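Local coordinates for protein probable hydrolase (Pseudomonas aeruginosa, PDB 7AL6) that is of unknown function but probably acts as a hydrolase of the alpha/beta-hydrolase fold, perhaps on lipid-like esters, at residues Lys28-Leu33 with Ala51-Val56; His34-Asn39 with His101-Ile106; Arg95-Gly100 with Arg118-Ala123. All coordinates share one frame; numbering follows the deposited sequence.

From the N terminus, strand 28-33 comes first and runs straight into the loop 34-39; interaction 1 closes the excursion that follows by laying 51-56 beside 28-33. Because 34-39 lies inside that excursion and finds its partner at 101-106, interaction 2 crosses interaction 1. Interaction 3 opens only after interaction 1 has closed, but it crosses interaction 2, since 101-106 continues directly from 95-100 and precedes 118-123. Interactions 1 and 3 are ladders of one sheet, joined where strand 28-33 neighbours strand 96-101, with Leu33 N probably bonded to Leu99 O. Interaction 2 sits beyond the C-terminal ends of these strands, where loop and helix start meet.

Interaction 1: residues Lys28-Leu33 with Ala51-Val56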
loop_
_atom_site.group_PDB
_atom_site.type_symbol
_atom_site.label_atom_id
_atom_site.label_comp_id
_atom_site.label_asym_id
_atom_site.label_seq_id
_atom_site.Cartn_x
_atom_site.Cartn_y
_atom_site.Cartn_z
ATOM N N LYS A 28 19.114 30.648 -4.321
ATOM C CA LYS A 28 19.901 29.480 -4.679
ATOM C C LYS A 28 19.233 28.211 -4.144
ATOM O O LYS A 28 18.896 28.149 -2.959
ATOM C CB LYS A 28 21.315 29.590 -4.118
ATOM C CG LYS A 28 22.132 30.751 -4.692
ATOM C CD LYS A 28 23.627 30.578 -4.351
ATOM C CE LYS A 28 24.443 31.830 -4.706
ATOM N NZ LYS A 28 24.280 32.902 -3.670
ATOM N N PRO A 29 19.043 27.188 -4.969
ATOM C CA PRO A 29 18.320 25.986 -4.500
ATOM C C PRO A 29 19.134 25.152 -3.511
ATOM O O PRO A 29 20.228 24.677 -3.821
ATOM C CB PRO A 29 18.035 25.219 -5.789
ATOM C CG PRO A 29 19.083 25.763 -6.831
ATOM C CD PRO A 29 19.332 27.179 -6.421
ATOM N N VAL A 30 18.539 24.911 -2.340
ATOM C CA VAL A 30 19.128 24.102 -1.269
ATOM C C VAL A 30 18.068 23.166 -0.692
ATOM O O VAL A 30 16.972 23.608 -0.342
ATOM C CB VAL A 30 19.690 25.001 -0.143
ATOM C CG1 VAL A 30 20.315 24.146 0.949
ATOM C CG2 VAL A 30 20.671 26.000 -0.699
ATOM N N ILE A 31 18.399 21.883 -0.556
ATOM C CA ILE A 31 17.613 20.953 0.255
ATOM C C ILE A 31 18.332 20.751 1.583
ATOM O O ILE A 31 19.531 20.419 1.603
ATOM C CB ILE A 31 17.394 19.611 -0.469
ATOM C CG1 ILE A 31 16.736 19.872 -1.809
ATOM C CG2 ILE A 31 16.474 18.691 0.366
ATOM C CD1 ILE A 31 16.661 18.605 -2.732
ATOM N N ALA A 32 17.611 20.983 2.687
ATOM C CA ALA A 32 18.127 20.803 4.038
ATOM C C ALA A 32 17.648 19.481 4.619
ATOM O O ALA A 32 16.439 19.197 4.653
ATOM C CB ALA A 32 17.704 21.967 4.940
ATOM N N LEU A 33 18.601 18.685 5.102
ATOM C CA LEU A 33 18.372 17.332 5.576
ATOM C C LEU A 33 18.752 17.204 7.058
ATOM O O LEU A 33 19.867 17.568 7.461
ATOM C CB LEU A 33 19.182 16.353 4.722
ATOM C CG LEU A 33 19.013 16.441 3.205
ATOM C CD1 LEU A 33 19.884 15.347 2.581
ATOM C CD2 LEU A 33 17.562 16.220 2.840
ATOM N N ALA A 51 19.854 34.239 4.059
ATOM C CA ALA A 51 19.192 35.025 3.028
ATOM C C ALA A 51 19.648 34.607 1.635
ATOM O O ALA A 51 20.770 34.152 1.424
ATOM C CB ALA A 51 19.496 36.508 3.241
ATOM N N GLY A 52 18.772 34.768 0.662
ATOM C CA GLY A 52 19.198 34.459 -0.688
ATOM C C GLY A 52 19.283 32.986 -1.036
ATOM O O GLY A 52 19.538 32.665 -2.209
ATOM N N LEU A 53 18.982 32.103 -0.095
ATOM C CA LEU A 53 18.931 30.652 -0.376
ATOM C C LEU A 53 17.463 30.217 -0.401
ATOM O O LEU A 53 16.723 30.674 0.420
ATOM C CB LEU A 53 19.700 29.865 0.683
ATOM C CG LEU A 53 21.172 30.223 0.862
ATOM C CD1 LEU A 53 21.864 29.210 1.730
ATOM C CD2 LEU A 53 21.885 30.352 -0.463
ATOM N N ARG A 54 17.039 29.435 -1.377
ATOM C CA ARG A 54 15.684 28.864 -1.381
ATOM C C ARG A 54 15.849 27.504 -0.706
ATOM O O ARG A 54 16.335 26.611 -1.346
ATOM C CB ARG A 54 15.114 28.776 -2.788
ATOM C CG ARG A 54 13.760 28.099 -2.842
ATOM C CD ARG A 54 12.672 28.757 -2.017
ATOM N NE ARG A 54 11.376 28.333 -2.479
ATOM C CZ ARG A 54 10.222 28.776 -2.034
ATOM N NH1 ARG A 54 9.110 28.316 -2.552
ATOM N NH2 ARG A 54 10.175 29.673 -1.084
ATOM N N ILE A 55 15.465 27.362 0.545
ATOM C CA ILE A 55 15.717 26.122 1.307
ATOM C C ILE A 55 14.442 25.312 1.460
ATOM O O ILE A 55 13.459 25.804 1.984
ATOM C CB ILE A 55 16.350 26.446 2.669
ATOM C CG1 ILE A 55 17.653 27.227 2.515
ATOM C CG2 ILE A 55 16.548 25.200 3.482
ATOM C CD1 ILE A 55 18.135 27.852 3.777
ATOM N N VAL A 56 14.537 24.071 1.041
ATOM C CA VAL A 56 13.488 23.073 1.199
ATOM C C VAL A 56 13.939 22.214 2.363
ATOM O O VAL A 56 14.851 21.388 2.226
ATOM C CB VAL A 56 13.293 22.259 -0.085
ATOM C CG1 VAL A 56 12.267 21.149 0.127
ATOM C CG2 VAL A 56 12.867 23.162 -1.234
#
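Val30 holds CG1 anti to its backbone N (chi1 -179°), which places CG2 beside that N and over toward Leu53. In turn, Leu53 CG and Ile55 CG1 each stand anti to their own carbonyl carbon (chi1 -58° in both). The Val30 and Leu53 side chains cross obliquely, Val30 CG2 4.2 Å from Leu53 CD1, and Val30 CB rests on Ile55 CG1 at 4.0 Å. The other branch of Ile55, CG2, takes Ala32 CB at 3.7 Å, while Leu53 CD2 lies 3.8 Å from Lys28 CB. The result is a line of apolar contacts along the face that carries Lys28, Val30, Leu53 and Ile55.

The backbones form a parallel ladder. Lys28 N bonds Gly52 O, Lys28 O takes Arg54 N, Val30 gives its N to Arg54 O and receives Val56 N on its O, and Ala32 N follows on Val56 O; the ladder then runs on to Leu58. Ile55 CA adds a CA-H...O contact to Val30 O at 3.3 Å. At the start of the ladder Gly52 turns the chain with a positive phi (76°), a conformation suited to glycine. The polar tips lead elsewhere: Arg54 NH2 bonds Gly23 O, and Lys28 NZ bonds a triethylene glycol that probably came from the crystallisation liquor.

In the sheet, strand 28-33 has strand 96-101 on its other side, where Pro29, Ile31 and Leu33 use their backbone groups, and strand 16-22 flanks 53-58. Helix 77-91 covers Ile31 and Val56 on one face, with Trp93 beside them; on the other face Val30 meets Leu99.

Interaction 2: residues His34-Asn39 with His101-Ile106; sequences HGWLDN and HSMGAI
The turn between a strand and helix 103-114 has the Gly-X-Ser-X-Gly form of a nucleophile elbow, and it packs its residues His101, Met103 and Gly104 against the His-Gly-Trp loop 34-36 that follows strand 28-33. At its apex Ser102 has a positive phi (53°), the strained conformation expected of such an elbow.

Met103 carries most of the side-chain contact. Its CG is anti to the backbone N and the chain stays extended to SD, which lies 3.8 Å from Trp36 CB; the bend at chi3 (69°) then brings CE back to the Trp36 backbone, by its CA. The sulfur approaches the indole obliquely in a Met-aromatic contact, and Met103 CB lies 3.6 Å from Trp36 N. Gly104, lacking a side chain, lets the carbonyl O of His34 come to 3.2 Å from Gly104 N.

The loop is braced by His34 ND1, which bonds Gly35 O (2.8 Å) in the plane of its ring; Asp38 N reaches that oxygen from the opposite face of the peptide, closing a type II turn. Asp38 is also held by Arg170 and His264, and His101 NE2 bonds His263 O.

Ser102 OG bonds His263 NE2, consistent with a Ser-His-Asp triad completed by Asp126. As in related hydrolases, the adjoining backbone N-H groups of Trp36 and Met103 may form the oxyanion hole. One water joins the two segments: it accepts from Gly35 N at 2.9 Å, donates to Asp38 OD2 at 2.6 Å and bonds His101 ND1 at 2.8 Å, tying loop and elbow together through polar groups.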
loop_
_atom_site.group_PDB
_atom_site.type_symbol
_atom_site.label_atom_id
_atom_site.label_comp_id
_atom_site.label_asym_id
_atom_site.label_seq_id
_atom_site.Cartn_x
_atom_site.Cartn_y
_atom_site.Cartn_z
ATOM N N HIS A 34 17.843 16.618 7.867
ATOM C CA HIS A 34 17.986 16.590 9.315
ATOM C C HIS A 34 18.618 15.271 9.789
ATOM O O HIS A 34 18.863 14.331 9.023
ATOM C CB HIS A 34 16.627 16.839 9.997
ATOM C CG HIS A 34 15.571 15.838 9.627
ATOM N ND1 HIS A 34 15.567 14.558 10.130
ATOM C CD2 HIS A 34 14.503 15.918 8.784
ATOM C CE1 HIS A 34 14.556 13.878 9.601
ATOM N NE2 HIS A 34 13.899 14.680 8.779
ATOM N N GLY A 35 18.794 15.186 11.094
ATOM C CA GLY A 35 19.379 14.054 11.823
ATOM C C GLY A 35 18.411 12.913 12.059
ATOM O O GLY A 35 17.230 13.091 11.914
ATOM N N TRP A 36 18.929 11.760 12.430
ATOM C CA TRP A 36 18.110 10.558 12.688
ATOM C C TRP A 36 17.114 10.857 13.827
ATOM O O TRP A 36 17.552 11.410 14.816
ATOM C CB TRP A 36 19.055 9.419 13.017
ATOM C CG TRP A 36 18.436 8.087 13.258
ATOM C CD1 TRP A 36 17.817 7.287 12.359
ATOM C CD2 TRP A 36 18.536 7.326 14.462
ATOM N NE1 TRP A 36 17.468 6.107 12.940
ATOM C CE2 TRP A 36 17.875 6.112 14.237
ATOM C CE3 TRP A 36 19.037 7.593 15.738
ATOM C CZ2 TRP A 36 17.744 5.151 15.229
ATOM C CZ3 TRP A 36 18.908 6.645 16.716
ATOM C CH2 TRP A 36 18.272 5.439 16.460
ATOM N N LEU A 37 15.824 10.578 13.636
ATOM C CA LEU A 37 14.681 10.785 14.574
ATOM C C LEU A 37 14.374 12.274 14.777
ATOM O O LEU A 37 13.565 12.554 15.597
ATOM C CB LEU A 37 14.874 10.072 15.917
ATOM C CG LEU A 37 15.280 8.608 15.856
ATOM C CD1 LEU A 37 15.364 8.009 17.239
ATOM C CD2 LEU A 37 14.359 7.793 14.987
ATOM N N ASP A 38 14.975 13.191 14.031
ATOM C CA ASP A 38 14.592 14.593 14.092
ATOM C C ASP A 38 13.597 14.880 12.964
ATOM O O ASP A 38 12.913 13.961 12.516
ATOM C CB ASP A 38 15.840 15.479 13.995
ATOM C CG ASP A 38 16.748 15.337 15.212
ATOM O OD1 ASP A 38 16.263 14.806 16.232
ATOM O OD2 ASP A 38 17.929 15.758 15.139
ATOM N N ASN A 39 13.530 16.130 12.514
ATOM C CA ASN A 39 12.588 16.587 11.493
ATOM C C ASN A 39 13.045 17.953 11.025
ATOM O O ASN A 39 14.057 18.484 11.498
ATOM C CB ASN A 39 11.152 16.622 12.021
ATOM C CG ASN A 39 10.995 17.463 13.256
ATOM O OD1 ASN A 39 11.250 18.653 13.227
ATOM N ND2 ASN A 39 10.495 16.846 14.347
ATOM N N HIS A 101 22.545 17.928 8.466
ATOM C CA HIS A 101 22.916 17.794 9.866
ATOM C C HIS A 101 22.986 16.319 10.227
ATOM O O HIS A 101 22.034 15.557 9.998
ATOM C CB HIS A 101 21.945 18.535 10.811
ATOM C CG HIS A 101 22.247 18.285 12.259
ATOM N ND1 HIS A 101 21.406 17.583 13.090
ATOM C CD2 HIS A 101 23.331 18.598 13.003
ATOM C CE1 HIS A 101 21.957 17.467 14.282
ATOM N NE2 HIS A 101 23.126 18.080 14.256
ATOM N N SER A 102 24.128 15.913 10.777
ATOM C CA SER A 102 24.336 14.562 11.291
ATOM C C SER A 102 24.001 13.503 10.245
ATOM O O SER A 102 24.654 13.458 9.189
ATOM C CB SER A 102 23.534 14.377 12.582
ATOM O OG SER A 102 23.997 13.237 13.265
ATOM N N MET A 103 23.057 12.596 10.522
ATOM C CA MET A 103 22.654 11.640 9.478
ATOM C C MET A 103 22.394 12.322 8.130
ATOM O O MET A 103 22.633 11.741 7.057
ATOM C CB MET A 103 21.381 10.875 9.876
ATOM C CG MET A 103 21.021 9.761 8.881
ATOM S SD MET A 103 19.473 8.865 9.288
ATOM C CE MET A 103 18.292 10.187 8.956
ATOM N N GLY A 104 21.811 13.510 8.168
ATOM C CA GLY A 104 21.509 14.203 6.932
ATOM C C GLY A 104 22.759 14.630 6.201
ATOM O O GLY A 104 22.742 14.767 4.966
ATOM N N ALA A 105 23.838 14.894 6.956
ATOM C CA ALA A 105 25.142 15.179 6.355
ATOM C C ALA A 105 25.718 13.924 5.736
ATOM O O ALA A 105 26.271 13.962 4.637
ATOM C CB ALA A 105 26.116 15.746 7.401
ATOM N N ILE A 106 25.512 12.781 6.389
ATOM C CA ILE A 106 25.982 11.520 5.831
ATOM C C ILE A 106 25.308 11.236 4.505
ATOM O O ILE A 106 25.960 10.809 3.535
ATOM C CB ILE A 106 25.751 10.387 6.838
ATOM C CG1 ILE A 106 26.623 10.613 8.062
ATOM C CG2 ILE A 106 26.020 9.065 6.163
ATOM C CD1 ILE A 106 26.315 9.686 9.175
HETATM O O HOH W 1 18.644 17.192 13.130
#

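Interaction 3: residues Arg95-Gly100 with Arg118-Ala123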
loop_
_atom_site.group_PDB
_atom_site.type_symbol
_atom_site.label_atom_id
_atom_site.label_comp_id
_atom_site.label_asym_id
_atom_site.label_seq_id
_atom_site.Cartn_x
_atom_site.Cartn_y
_atom_site.Cartn_z
ATOM N N ARG A 95 20.329 21.129 -10.865
ATOM C CA ARG A 95 21.487 21.219 -9.958
ATOM C C ARG A 95 21.018 21.889 -8.677
ATOM O O ARG A 95 20.173 22.761 -8.742
ATOM C CB ARG A 95 22.640 21.966 -10.613
ATOM C CG ARG A 95 23.459 21.095 -11.548
ATOM C CD ARG A 95 24.714 21.795 -11.998
ATOM N NE ARG A 95 24.389 23.100 -12.533
ATOM C CZ ARG A 95 25.199 23.807 -13.308
ATOM N NH1 ARG A 95 26.378 23.318 -13.635
ATOM N NH2 ARG A 95 24.830 24.987 -13.762
ATOM N N PHE A 96 21.546 21.459 -7.552
ATOM C CA PHE A 96 21.133 21.985 -6.237
ATOM C C PHE A 96 22.215 21.698 -5.205
ATOM O O PHE A 96 23.049 20.872 -5.420
ATOM C CB PHE A 96 19.808 21.362 -5.811
ATOM C CG PHE A 96 19.823 19.861 -5.740
ATOM C CD1 PHE A 96 19.580 19.101 -6.863
ATOM C CD2 PHE A 96 20.066 19.210 -4.551
ATOM C CE1 PHE A 96 19.589 17.725 -6.800
ATOM C CE2 PHE A 96 20.069 17.833 -4.490
ATOM C CZ PHE A 96 19.846 17.096 -5.617
ATOM N N SER A 97 22.126 22.378 -4.089
ATOM C CA SER A 97 23.047 22.229 -2.969
ATOM C C SER A 97 22.358 21.490 -1.836
ATOM O O SER A 97 21.124 21.395 -1.794
ATOM C CB SER A 97 23.545 23.597 -2.541
ATOM O OG SER A 97 24.434 24.079 -3.570
ATOM N N LEU A 98 23.176 20.918 -0.946
ATOM C CA LEU A 98 22.691 20.243 0.252
ATOM C C LEU A 98 23.224 20.876 1.534
ATOM O O LEU A 98 24.380 21.309 1.620
ATOM C CB LEU A 98 23.036 18.758 0.208
ATOM C CG LEU A 98 22.301 17.981 -0.901
ATOM C CD1 LEU A 98 22.924 16.616 -1.003
ATOM C CD2 LEU A 98 20.823 17.903 -0.714
ATOM N N LEU A 99 22.339 20.955 2.524
ATOM C CA LEU A 99 22.631 21.437 3.863
ATOM C C LEU A 99 22.212 20.323 4.794
ATOM O O LEU A 99 21.017 20.036 4.920
ATOM C CB LEU A 99 21.875 22.726 4.142
ATOM C CG LEU A 99 21.848 23.177 5.609
ATOM C CD1 LEU A 99 23.245 23.405 6.207
ATOM C CD2 LEU A 99 20.987 24.465 5.754
ATOM N N GLY A 100 23.156 19.647 5.401
ATOM C CA GLY A 100 22.847 18.434 6.128
ATOM C C GLY A 100 23.361 18.460 7.548
ATOM O O GLY A 100 24.485 18.889 7.801
ATOM N N ARG A 118 24.925 16.537 -10.144
ATOM C CA ARG A 118 23.753 17.228 -9.574
ATOM C C ARG A 118 24.053 18.144 -8.389
ATOM O O ARG A 118 23.268 18.997 -8.167
ATOM C CB ARG A 118 22.769 16.194 -9.027
ATOM C CG ARG A 118 22.374 15.088 -9.985
ATOM C CD ARG A 118 21.597 15.516 -11.209
ATOM N NE ARG A 118 20.392 16.262 -10.925
ATOM C CZ ARG A 118 19.160 15.780 -10.957
ATOM N NH1 ARG A 118 18.149 16.570 -10.670
ATOM N NH2 ARG A 118 18.932 14.528 -11.283
ATOM N N ILE A 119 25.164 18.011 -7.689
ATOM C CA ILE A 119 25.305 18.685 -6.399
ATOM C C ILE A 119 26.295 19.843 -6.527
ATOM O O ILE A 119 27.483 19.641 -6.824
ATOM C CB ILE A 119 25.768 17.707 -5.307
ATOM C CG1 ILE A 119 24.856 16.505 -5.205
ATOM C CG2 ILE A 119 25.844 18.440 -3.981
ATOM C CD1 ILE A 119 23.350 16.881 -5.024
ATOM N N GLU A 120 25.818 21.052 -6.298
ATOM C CA GLU A 120 26.671 22.210 -6.514
ATOM C C GLU A 120 27.602 22.483 -5.319
ATOM O O GLU A 120 28.768 22.814 -5.523
ATOM C CB GLU A 120 25.823 23.433 -6.799
ATOM C CG GLU A 120 25.056 23.352 -8.115
ATOM C CD GLU A 120 24.265 24.609 -8.422
ATOM O OE1 GLU A 120 24.705 25.338 -9.345
ATOM O OE2 GLU A 120 23.205 24.856 -7.770
ATOM N N ARG A 121 27.074 22.397 -4.103
ATOM C CA ARG A 121 27.784 22.673 -2.834
ATOM C C ARG A 121 27.257 21.788 -1.691
ATOM O O ARG A 121 26.119 21.384 -1.749
ATOM C CB ARG A 121 27.602 24.147 -2.465
ATOM C CG ARG A 121 27.906 25.141 -3.575
ATOM C CD ARG A 121 29.344 25.606 -3.552
ATOM N NE ARG A 121 29.708 26.650 -4.492
ATOM C CZ ARG A 121 30.107 26.452 -5.735
ATOM N NH1 ARG A 121 30.456 27.478 -6.474
ATOM N NH2 ARG A 121 30.161 25.246 -6.245
ATOM N N LEU A 122 28.081 21.516 -0.685
ATOM C CA LEU A 122 27.674 20.775 0.530
ATOM C C LEU A 122 27.947 21.634 1.767
ATOM O O LEU A 122 29.072 22.053 1.922
ATOM C CB LEU A 122 28.486 19.494 0.685
ATOM C CG LEU A 122 28.119 18.294 -0.161
ATOM C CD1 LEU A 122 28.643 17.045 0.503
ATOM C CD2 LEU A 122 26.628 18.198 -0.396
ATOM N N ALA A 123 26.959 21.879 2.615
ATOM C CA ALA A 123 27.118 22.531 3.925
ATOM C C ALA A 123 26.781 21.437 4.937
ATOM O O ALA A 123 25.658 20.971 4.947
ATOM C CB ALA A 123 26.262 23.751 4.045
HETATM O O HOH W 2 22.619 25.573 -5.012
#
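Phe96 and Ile119 meet in the tightly packed half of this parallel strand pair. Phe96 CG takes the crowded position between backbone N and carbonyl carbon (chi1 57°), standing the ring up beside its own strand, where Ile119 reaches across and sets CD1 obliquely against Phe96 CE2, at 3.5 Å. Next along, Leu98 and Leu122 lie side by side, with Leu98 CB 3.7 Å from Leu122 CD2, and helix 103-114 covers both, as expected of a beta-alpha-beta crossover. On the other face Leu99 CD1 meets Ala123 CB at 3.7 Å beneath Phe280 of helix 270-284.

Five backbone bonds run the length of the pair, among them Ala123 N to Leu98 O at 2.8 Å. A beta bulge between Phe96 and Leu98 shifts the register by one and turns Glu120 toward the partner strand.

The looser side lies there, at the solvent-facing end around Arg95. Arg95 CB packs on Glu120 CG, but Glu120 OE1 sits over the face of the guanidinium, 3.9 Å from Arg95 NE, so no N-H points at it. A water takes a bond from Ser97 OG (2.8 Å) and gives one to Glu120 OE2 (2.9 Å). The long salt bridge is thus a matter of charge alone; within this strand pair, the directed bond to the carboxylate is the water's.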